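Local coordinates for NAD-dependent aldehyde dehydrogenase (Burkholderia multivorans, PDB 5UJU), which oxidises aldehydes to carboxylic acids with NAD as the hydride acceptor, its preferred aldehyde not being shown by the structure alone, at the interface of chains A and B. Residues are numbered along the deposited sequence; one frame, centred on the assembly and turned at random. Chains: chain A/B, NAD-dependent aldehyde dehydrogenase.

Contacts 1 and 2 lie about 48 Å apart, measured between the centres of their C-alpha atoms, and have no residue of the same chain in common. Contact 1 uses strands 191-204 and 554-562 of chain B against strand 511-514 and the following loop of chain A; contact 2 uses strand 181-188 of chain A against loops of chain B. The roles are thus swapped: each subunit gives strands at one contact and receives them at the other. The loop after strand 511-514 serves at both contacts, from chain A at contact 1 and through B:Ala526 at contact 2. Two-fold symmetry repeats both, consistent with a reciprocally clasped dimer.

Contact 1: the interface of chains A and B. Residues chain A 513, 520-522, 524-525, 529-530; chain B 196, 198, 558, 560.
B:Arg560 lays its guanidinium between A:Ser513 and the backbone carbonyl of A:Gln524. Side-on, NE and NH2 both point at the hydroxyl OG of A:Ser513, which lies in the guanidinium plane; the NE bond, 2.9 Å to OG, is nearly straight at 165°. End-on, NH1 and NH2 share A:Gln524 O, at 2.9 Å from NH1, with that oxygen tilted from the plane. Two pairs of hydrogen bonds, with NH2 in both, thus fix the group's rotation. The A:Asp530 carboxylate, turned 74° from the guanidinium, adds a long salt bridge, OD2 to NH1 of B:Arg560 at 3.9 Å.

A:Asp530 OD1 is gripped from opposite faces of its plane: B:Lys198 NZ comes on the syn side at 2.5 Å, and the amide NE2 of B:Gln558 lies above the other face at 3.1 Å. The ammonium also donates to A:Ser529 OG at 2.8 Å; bends at chi2 and chi4 (72°) of B:Lys198 bring it there. Nearby, B:Met196 SD rests against A:Val520 CG1.

Further out, the A:Gln524 side chain folds back to take the A:Phe521 backbone N-H on OE1, 2.8 Å away, which should steady the loop presenting A:Gln524 O. A:Ser513 and B:Arg560 also form a parallel beta bridge, joining strands 511-514 and 554-562. In the deposited dimer the site fastens strands of one subunit to its partner, an arrangement like the strand exchange of aldehyde dehydrogenase dimers and likely the biological one.

Contact 2: the interface of chains A and B. Residues chain A 184-187; chain B 33, 39, 526.
A:Trp184 and A:Lys186, on a strand of one subunit, clasp B:Tyr33 in a loop of the other, making a mixed aromatic and charged patch of a two-fold symmetric interface. In the deposited dimer it joins a strand of chain A to an amino-terminal loop of chain B, with B:Ala526 added from a later loop, likely contributing to dimer cohesion. B:Tyr33 is the centre of it. Its ring turns the CB/CD1 edge onto a face of the A:Trp184 indole at 84°, with the indole NE1 in the plane of the phenol at its edge; CD1 of the tyrosine is 3.6 Å from CZ2 of A:Trp184. The tyrosine CB sits over that indole face, toward the rim, 3.9 Å from the centroid of the five-membered ring. CG of B:Tyr33 is anti to its backbone N and beside the carbonyl carbon (chi1 172°), the rotamer in which the ring lies alongside the stem of A:Lys186.

That lysine covers one face of the phenol: its CG lies over the ring centre, 3.8 Å from the centroid, and CD follows toward CE1. Its chain extended throughout, it runs past the ring and meets B:Glu39 tip to tip. NZ reaches the carboxylate OE2 on its syn side at 2.8 Å, somewhat out of the carboxylate plane, a salt bridge as well as a hydrogen bond. The aliphatic stem therefore packs while the ammonium pairs with a carboxylate.

A:Pro187 CD touches the tyrosine ring near CD2, and the methyl of B:Ala526 packs at 3.7 Å against CZ2 of A:Trp184. Main chains are joined through water 1, which hydrogen bonds to A:Glu185 N and, at 2.9 Å, to B:Tyr33 N; the latter bond is almost straight at 176°.

All four chain A residues belong to strand 181-188, just ahead of strand 191-204, whereas B:Tyr33 and B:Glu39 occupy the loop between helices 18-30 and 43-46, and B:Ala526 the loop after strand 511-514.

Contact 1: the interface of chains A and B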
loop_
_atom_site.group_PDB
_atom_site.type_symbol
_atom_site.label_atom_id
_atom_site.label_comp_id
_atom_site.label_asym_id
_atom_site.label_seq_id
_atom_site.Cartn_x
_atom_site.Cartn_y
_atom_site.Cartn_z
ATOM N N SER A 513 -4.577 22.556 -12.662
ATOM C CA SER A 513 -4.727 22.966 -14.053
ATOM C C SER A 513 -4.502 24.469 -14.154
ATOM O O SER A 513 -4.996 25.233 -13.316
ATOM C CB SER A 513 -6.116 22.585 -14.585
ATOM O OG SER A 513 -6.325 21.167 -14.515
ATOM N N VAL A 520 -9.458 21.880 -23.410
ATOM C CA VAL A 520 -9.255 20.953 -22.301
ATOM C C VAL A 520 -9.904 21.561 -21.061
ATOM O O VAL A 520 -9.685 22.739 -20.751
ATOM C CB VAL A 520 -7.761 20.657 -22.069
ATOM C CG1 VAL A 520 -7.565 19.854 -20.790
ATOM C CG2 VAL A 520 -7.172 19.906 -23.260
ATOM N N PHE A 521 -10.724 20.771 -20.372
ATOM C CA PHE A 521 -11.465 21.243 -19.214
ATOM C C PHE A 521 -10.982 20.542 -17.954
ATOM O O PHE A 521 -10.550 19.382 -17.994
ATOM C CB PHE A 521 -12.970 21.020 -19.394
ATOM C CG PHE A 521 -13.481 21.526 -20.704
ATOM C CD1 PHE A 521 -13.627 22.894 -20.918
ATOM C CD2 PHE A 521 -13.781 20.646 -21.738
ATOM C CE1 PHE A 521 -14.077 23.376 -22.128
ATOM C CE2 PHE A 521 -14.233 21.121 -22.956
ATOM C CZ PHE A 521 -14.387 22.497 -23.152
ATOM N N VAL A 522 -11.045 21.275 -16.833
ATOM C CA VAL A 522 -10.573 20.720 -15.568
ATOM C C VAL A 522 -11.280 19.406 -15.258
ATOM O O VAL A 522 -10.709 18.533 -14.597
ATOM C CB VAL A 522 -10.740 21.745 -14.425
ATOM C CG1 VAL A 522 -12.215 21.947 -14.075
ATOM C CG2 VAL A 522 -9.917 21.321 -13.205
ATOM N N GLN A 524 -11.681 16.992 -17.183
ATOM C CA GLN A 524 -11.144 15.898 -17.984
ATOM C C GLN A 524 -9.817 15.382 -17.439
ATOM O O GLN A 524 -9.001 16.137 -16.901
ATOM C CB GLN A 524 -10.946 16.348 -19.431
ATOM C CG GLN A 524 -12.228 16.753 -20.125
ATOM C CD GLN A 524 -11.975 17.402 -21.469
ATOM O OE1 GLN A 524 -11.095 18.253 -21.611
ATOM N NE2 GLN A 524 -12.731 16.978 -22.474
ATOM N N SER A 525 -9.609 14.070 -17.584
ATOM C CA SER A 525 -8.311 13.485 -17.280
ATOM C C SER A 525 -8.081 12.305 -18.214
ATOM O O SER A 525 -9.016 11.569 -18.547
ATOM C CB SER A 525 -8.189 13.050 -15.805
ATOM O OG SER A 525 -8.917 11.867 -15.517
ATOM N N SER A 529 -1.442 9.388 -18.149
ATOM C CA SER A 529 -0.769 10.672 -18.000
ATOM C C SER A 529 -1.251 11.382 -16.734
ATOM O O SER A 529 -0.432 11.790 -15.900
ATOM C CB SER A 529 -0.986 11.537 -19.243
ATOM O OG SER A 529 -0.286 12.774 -19.146
ATOM N N ASP A 530 -2.571 11.494 -16.554
ATOM C CA ASP A 530 -3.148 12.217 -15.425
ATOM C C ASP A 530 -3.494 11.244 -14.301
ATOM O O ASP A 530 -4.319 10.343 -14.487
ATOM C CB ASP A 530 -4.392 12.992 -15.860
ATOM C CG ASP A 530 -4.111 13.950 -17.015
ATOM O OD1 ASP A 530 -3.054 14.621 -17.007
ATOM O OD2 ASP A 530 -4.945 14.023 -17.940
ATOM N N MET B 196 -0.233 19.744 -24.069
ATOM C CA MET B 196 -0.042 20.244 -22.720
ATOM C C MET B 196 1.285 19.743 -22.185
ATOM O O MET B 196 1.740 18.649 -22.534
ATOM C CB MET B 196 -1.144 19.777 -21.760
ATOM C CG MET B 196 -2.552 19.951 -22.282
ATOM S SD MET B 196 -3.743 19.750 -20.948
ATOM C CE MET B 196 -3.647 21.352 -20.144
ATOM N N LYS B 198 2.845 18.404 -18.782
ATOM C CA LYS B 198 2.568 17.899 -17.453
ATOM C C LYS B 198 3.832 18.026 -16.619
ATOM O O LYS B 198 4.947 17.909 -17.124
ATOM C CB LYS B 198 2.110 16.440 -17.490
ATOM C CG LYS B 198 1.048 16.118 -18.536
ATOM C CD LYS B 198 -0.247 16.851 -18.265
ATOM C CE LYS B 198 -1.306 16.498 -19.296
ATOM N NZ LYS B 198 -1.854 15.110 -19.151
ATOM N N GLN B 558 0.455 16.568 -9.539
ATOM C CA GLN B 558 0.767 16.999 -10.894
ATOM C C GLN B 558 0.174 18.368 -11.209
ATOM O O GLN B 558 -0.755 18.838 -10.552
ATOM C CB GLN B 558 0.247 15.995 -11.924
ATOM C CG GLN B 558 -1.259 16.010 -12.093
ATOM C CD GLN B 558 -1.711 15.136 -13.258
ATOM O OE1 GLN B 558 -1.477 13.924 -13.272
ATOM N NE2 GLN B 558 -2.358 15.756 -14.246
ATOM N N ARG B 560 -0.771 20.739 -15.046
ATOM C CA ARG B 560 -0.810 20.732 -16.500
ATOM C C ARG B 560 -1.066 22.135 -17.008
ATOM O O ARG B 560 -1.759 22.929 -16.366
ATOM C CB ARG B 560 -1.886 19.791 -17.060
ATOM C CG ARG B 560 -3.295 20.118 -16.616
ATOM C CD ARG B 560 -4.290 19.069 -17.112
ATOM N NE ARG B 560 -5.596 19.236 -16.489
ATOM C CZ ARG B 560 -6.673 18.523 -16.802
ATOM N NH1 ARG B 560 -6.616 17.579 -17.743
ATOM N NH2 ARG B 560 -7.814 18.750 -16.169
#

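Contact 2: the interface of chains A and B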
loop_
_atom_site.group_PDB
_atom_site.type_symbol
_atom_site.label_atom_id
_atom_site.label_comp_id
_atom_site.label_asym_id
_atom_site.label_seq_id
_atom_site.Cartn_x
_atom_site.Cartn_y
_atom_site.Cartn_z
ATOM N N TRP A 184 20.884 -18.708 -5.158
ATOM C CA TRP A 184 21.481 -17.924 -4.087
ATOM C C TRP A 184 22.728 -18.663 -3.628
ATOM O O TRP A 184 22.628 -19.750 -3.043
ATOM C CB TRP A 184 20.483 -17.756 -2.946
ATOM C CG TRP A 184 20.921 -16.847 -1.851
ATOM C CD1 TRP A 184 20.669 -15.506 -1.759
ATOM C CD2 TRP A 184 21.647 -17.201 -0.671
ATOM N NE1 TRP A 184 21.208 -14.999 -0.600
ATOM C CE2 TRP A 184 21.813 -16.016 0.089
ATOM C CE3 TRP A 184 22.181 -18.397 -0.179
ATOM C CZ2 TRP A 184 22.499 -15.994 1.309
ATOM C CZ3 TRP A 184 22.859 -18.374 1.038
ATOM C CH2 TRP A 184 23.010 -17.179 1.767
ATOM N N GLU A 185 23.898 -18.086 -3.892
ATOM C CA GLU A 185 25.161 -18.738 -3.563
ATOM C C GLU A 185 26.058 -17.761 -2.825
ATOM O O GLU A 185 26.433 -16.720 -3.375
ATOM C CB GLU A 185 25.866 -19.278 -4.808
ATOM C CG GLU A 185 27.165 -20.002 -4.464
ATOM C CD GLU A 185 27.712 -20.842 -5.611
ATOM O OE1 GLU A 185 26.914 -21.356 -6.425
ATOM O OE2 GLU A 185 28.949 -20.985 -5.689
ATOM N N LYS A 186 26.437 -18.124 -1.602
ATOM C CA LYS A 186 27.168 -17.237 -0.709
ATOM C C LYS A 186 28.541 -17.816 -0.425
ATOM O O LYS A 186 28.638 -18.889 0.196
ATOM C CB LYS A 186 26.407 -17.022 0.601
ATOM C CG LYS A 186 27.187 -16.204 1.623
ATOM C CD LYS A 186 26.318 -15.846 2.808
ATOM C CE LYS A 186 27.119 -15.174 3.906
ATOM N NZ LYS A 186 26.246 -14.847 5.076
ATOM N N PRO A 187 29.618 -17.154 -0.847
ATOM C CA PRO A 187 30.956 -17.692 -0.596
ATOM C C PRO A 187 31.234 -17.820 0.894
ATOM O O PRO A 187 30.732 -17.050 1.716
ATOM C CB PRO A 187 31.883 -16.658 -1.250
ATOM C CG PRO A 187 31.019 -15.971 -2.279
ATOM C CD PRO A 187 29.650 -15.923 -1.662
ATOM N N TYR B 33 22.676 -13.851 -4.117
ATOM C CA TYR B 33 23.371 -13.378 -2.927
ATOM C C TYR B 33 24.092 -12.066 -3.220
ATOM O O TYR B 33 24.823 -11.962 -4.207
ATOM C CB TYR B 33 24.386 -14.403 -2.409
ATOM C CG TYR B 33 25.212 -13.773 -1.301
ATOM C CD1 TYR B 33 24.623 -13.450 -0.083
ATOM C CD2 TYR B 33 26.549 -13.442 -1.491
ATOM C CE1 TYR B 33 25.344 -12.841 0.926
ATOM C CE2 TYR B 33 27.287 -12.821 -0.478
ATOM C CZ TYR B 33 26.670 -12.528 0.726
ATOM O OH TYR B 33 27.372 -11.932 1.743
ATOM N N GLU B 39 29.855 -8.627 6.742
ATOM C CA GLU B 39 29.228 -9.094 7.970
ATOM C C GLU B 39 30.238 -9.603 8.987
ATOM O O GLU B 39 29.896 -9.713 10.172
ATOM C CB GLU B 39 28.210 -10.197 7.651
ATOM C CG GLU B 39 28.839 -11.465 7.077
ATOM C CD GLU B 39 27.839 -12.613 6.953
ATOM O OE1 GLU B 39 26.623 -12.403 7.174
ATOM O OE2 GLU B 39 28.272 -13.725 6.605
ATOM N N ALA B 526 18.455 -13.468 4.344
ATOM C CA ALA B 526 19.392 -12.591 3.656
ATOM C C ALA B 526 18.632 -11.470 2.956
ATOM O O ALA B 526 17.705 -11.728 2.180
ATOM C CB ALA B 526 20.222 -13.385 2.646
HETATM O O HOH W 1 23.850 -15.748 -5.914
#